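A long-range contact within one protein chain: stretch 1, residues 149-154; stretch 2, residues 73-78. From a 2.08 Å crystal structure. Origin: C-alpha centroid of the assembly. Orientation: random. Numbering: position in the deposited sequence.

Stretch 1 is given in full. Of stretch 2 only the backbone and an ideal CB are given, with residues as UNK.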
# COMPACT_ATOMS: atom_id res chain seq x y z
N ASP A 149 8.42 -10.87 -5.87
CA ASP A 149 8.41 -9.64 -6.66
C ASP A 149 6.95 -9.29 -6.93
O ASP A 149 6.40 -9.58 -7.99
CB ASP A 149 9.21 -9.82 -7.96
CG ASP A 149 9.59 -8.49 -8.59
OD1 ASP A 149 10.65 -7.95 -8.23
OD2 ASP A 149 8.82 -8.00 -9.44
N PHE A 150 6.33 -8.64 -5.95
CA PHE A 150 4.89 -8.39 -5.96
C PHE A 150 4.60 -6.90 -5.87
O PHE A 150 5.31 -6.16 -5.18
CB PHE A 150 4.21 -9.13 -4.81
CG PHE A 150 2.75 -9.39 -5.05
CD1 PHE A 150 2.34 -10.12 -6.15
CD2 PHE A 150 1.80 -8.92 -4.16
CE1 PHE A 150 1.00 -10.36 -6.37
CE2 PHE A 150 0.46 -9.16 -4.37
CZ PHE A 150 0.06 -9.89 -5.48
N GLU A 151 3.55 -6.48 -6.57
CA GLU A 151 3.12 -5.08 -6.62
C GLU A 151 2.34 -4.66 -5.38
O GLU A 151 1.75 -3.57 -5.39
CB GLU A 151 2.27 -4.85 -7.87
CG GLU A 151 1.04 -5.72 -7.96
CD GLU A 151 0.26 -5.52 -9.24
OE1 GLU A 151 0.27 -6.43 -10.10
OE2 GLU A 151 -0.36 -4.44 -9.39
N LEU A 152 2.31 -5.48 -4.34
CA LEU A 152 1.56 -5.18 -3.13
C LEU A 152 2.32 -5.57 -1.87
O LEU A 152 2.95 -6.63 -1.83
CB LEU A 152 0.20 -5.88 -3.10
CG LEU A 152 -1.05 -5.14 -3.58
CD1 LEU A 152 -1.23 -5.27 -5.08
CD2 LEU A 152 -2.30 -5.63 -2.86
N PRO A 153 2.25 -4.74 -0.83
CA PRO A 153 2.73 -5.18 0.48
C PRO A 153 1.85 -6.28 1.03
O PRO A 153 0.62 -6.23 0.93
CB PRO A 153 2.63 -3.90 1.34
CG PRO A 153 2.53 -2.77 0.35
CD PRO A 153 1.80 -3.34 -0.82
N LEU A 154 2.49 -7.29 1.61
CA LEU A 154 1.79 -8.46 2.15
C LEU A 154 2.01 -8.54 3.65
O LEU A 154 3.14 -8.40 4.13
CB LEU A 154 2.27 -9.75 1.48
CG LEU A 154 2.05 -9.87 -0.03
CD1 LEU A 154 2.50 -11.24 -0.52
CD2 LEU A 154 0.59 -9.63 -0.39
N UNK A 73 4.03 2.24 7.19
CA UNK A 73 3.28 1.83 6.00
C UNK A 73 4.25 1.59 4.86
O UNK A 73 5.08 2.45 4.53
CB UNK A 73 2.24 2.88 5.61
N UNK A 74 4.16 0.40 4.26
CA UNK A 74 4.94 0.08 3.06
C UNK A 74 4.39 0.89 1.89
O UNK A 74 3.26 0.65 1.44
CB UNK A 74 4.90 -1.42 2.75
N UNK A 75 5.18 1.83 1.38
CA UNK A 75 4.71 2.75 0.35
C UNK A 75 4.57 2.10 -1.01
O UNK A 75 4.18 2.77 -1.97
CB UNK A 75 5.66 3.94 0.24
N UNK A 76 4.88 0.81 -1.14
CA UNK A 76 4.59 0.11 -2.39
C UNK A 76 3.10 -0.07 -2.61
O UNK A 76 2.70 -0.43 -3.72
CB UNK A 76 5.28 -1.26 -2.40
N UNK A 77 2.28 0.16 -1.59
CA UNK A 77 0.83 0.18 -1.74
C UNK A 77 0.34 1.41 -2.49
O UNK A 77 -0.86 1.49 -2.79
CB UNK A 77 0.16 0.12 -0.36
N UNK A 78 1.21 2.37 -2.78
CA UNK A 78 0.80 3.60 -3.44
C UNK A 78 0.71 3.39 -4.95
O UNK A 78 1.62 2.83 -5.57
CB UNK A 78 1.77 4.73 -3.11

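At position 73, CA-to-CB points sideways, and no atom of stretch 1 lies within 5.5 Å of the ideal CB. Stretch 1 therefore sets no preference here, and the extended backbone would suit many residues, beta-branched ones included. The residue is Ile73, and the end of its side chain leads away from stretch 1.

At position 74, CA-to-CB points toward stretch 1. The ideal CB is 3.6 Å from Pro153 CG, so the start of the side chain must pass close to the proline ring. The backbone turns into a 3-10 segment just after this point, which leaves the NH of position 76 free for a side-chain acceptor. Asp, Asn, Ser or Thr would suit such a place; a small apolar residue could also meet the ring. The residue is Asp74, with chi1 in t. Its CB packs on Pro153 CG, while OD1 accepts a hydrogen bond from the backbone N of position 76 at 3.1 Å.

Position 75 begins the 3-10 segment and points away. Stretch 1 offers nothing near it, so the choice is wide. It is Val75, and its side chain makes no contact with stretch 1.

Position 76 points toward stretch 1. Its ideal CB lies 4.2 Å from Pro153 CG and 5.2 Å from Glu151 O. Beyond it, the backbone of stretch 1 presents the carbonyl oxygens of Phe150 and Leu152. A long donor such as Arg or Lys would suit; Gln is also possible, and a shorter apolar side chain could simply cover the proline. The residue is Arg76. Its NH1 is 3.4 Å from Phe150 O and 3.6 Å from Leu152 O, both at the edge of the guanidinium, near its plane. NH2 forms a salt bridge with Asp74 OD2 at 2.4 Å.

At position 77, CA-to-CB points sideways. The ideal CB is 3.8 Å from Pro153 CG, and the backbone N is 3.5 Å from that same carbon. A small or medium side chain with an apolar start would fit: Ala, Ser, Cys or Val. It is Cys77, whose CB makes an apolar contact with Pro153 CG at 3.8 Å. With chi1 in p, SG lies 3.2 Å from Asp74 O. The backbone N of Cys77 also donates to Asp74 O at 3.2 Å, closing the turn.

Position 78 points away, with extended backbone angles and no part of stretch 1 near its ideal CB. It is Leu78, turned from this contact.

Stretch 2, residues 73-78: IDVRCL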
# COMPACT_ATOMS: atom_id res chain seq x y z
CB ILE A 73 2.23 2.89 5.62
CG1 ILE A 73 1.25 3.10 6.77
CG2 ILE A 73 1.51 2.49 4.35
CD1 ILE A 73 0.31 4.27 6.58
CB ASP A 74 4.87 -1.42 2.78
CG ASP A 74 5.86 -1.86 1.71
OD1 ASP A 74 6.26 -1.03 0.87
OD2 ASP A 74 6.23 -3.05 1.71
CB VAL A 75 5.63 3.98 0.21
CG1 VAL A 75 5.53 4.87 1.44
CG2 VAL A 75 7.07 3.54 -0.02
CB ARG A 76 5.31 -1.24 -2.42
CG ARG A 76 6.80 -1.14 -2.72
CD ARG A 76 7.49 -2.50 -2.71
NE ARG A 76 7.43 -3.16 -1.41
CZ ARG A 76 6.71 -4.24 -1.15
NH1 ARG A 76 5.98 -4.80 -2.11
NH2 ARG A 76 6.71 -4.77 0.07
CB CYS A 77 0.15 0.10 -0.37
SG CYS A 77 0.32 1.61 0.62
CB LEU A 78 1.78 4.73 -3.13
CG LEU A 78 1.93 5.13 -1.66
CD1 LEU A 78 2.86 6.33 -1.53
CD2 LEU A 78 0.57 5.44 -1.05
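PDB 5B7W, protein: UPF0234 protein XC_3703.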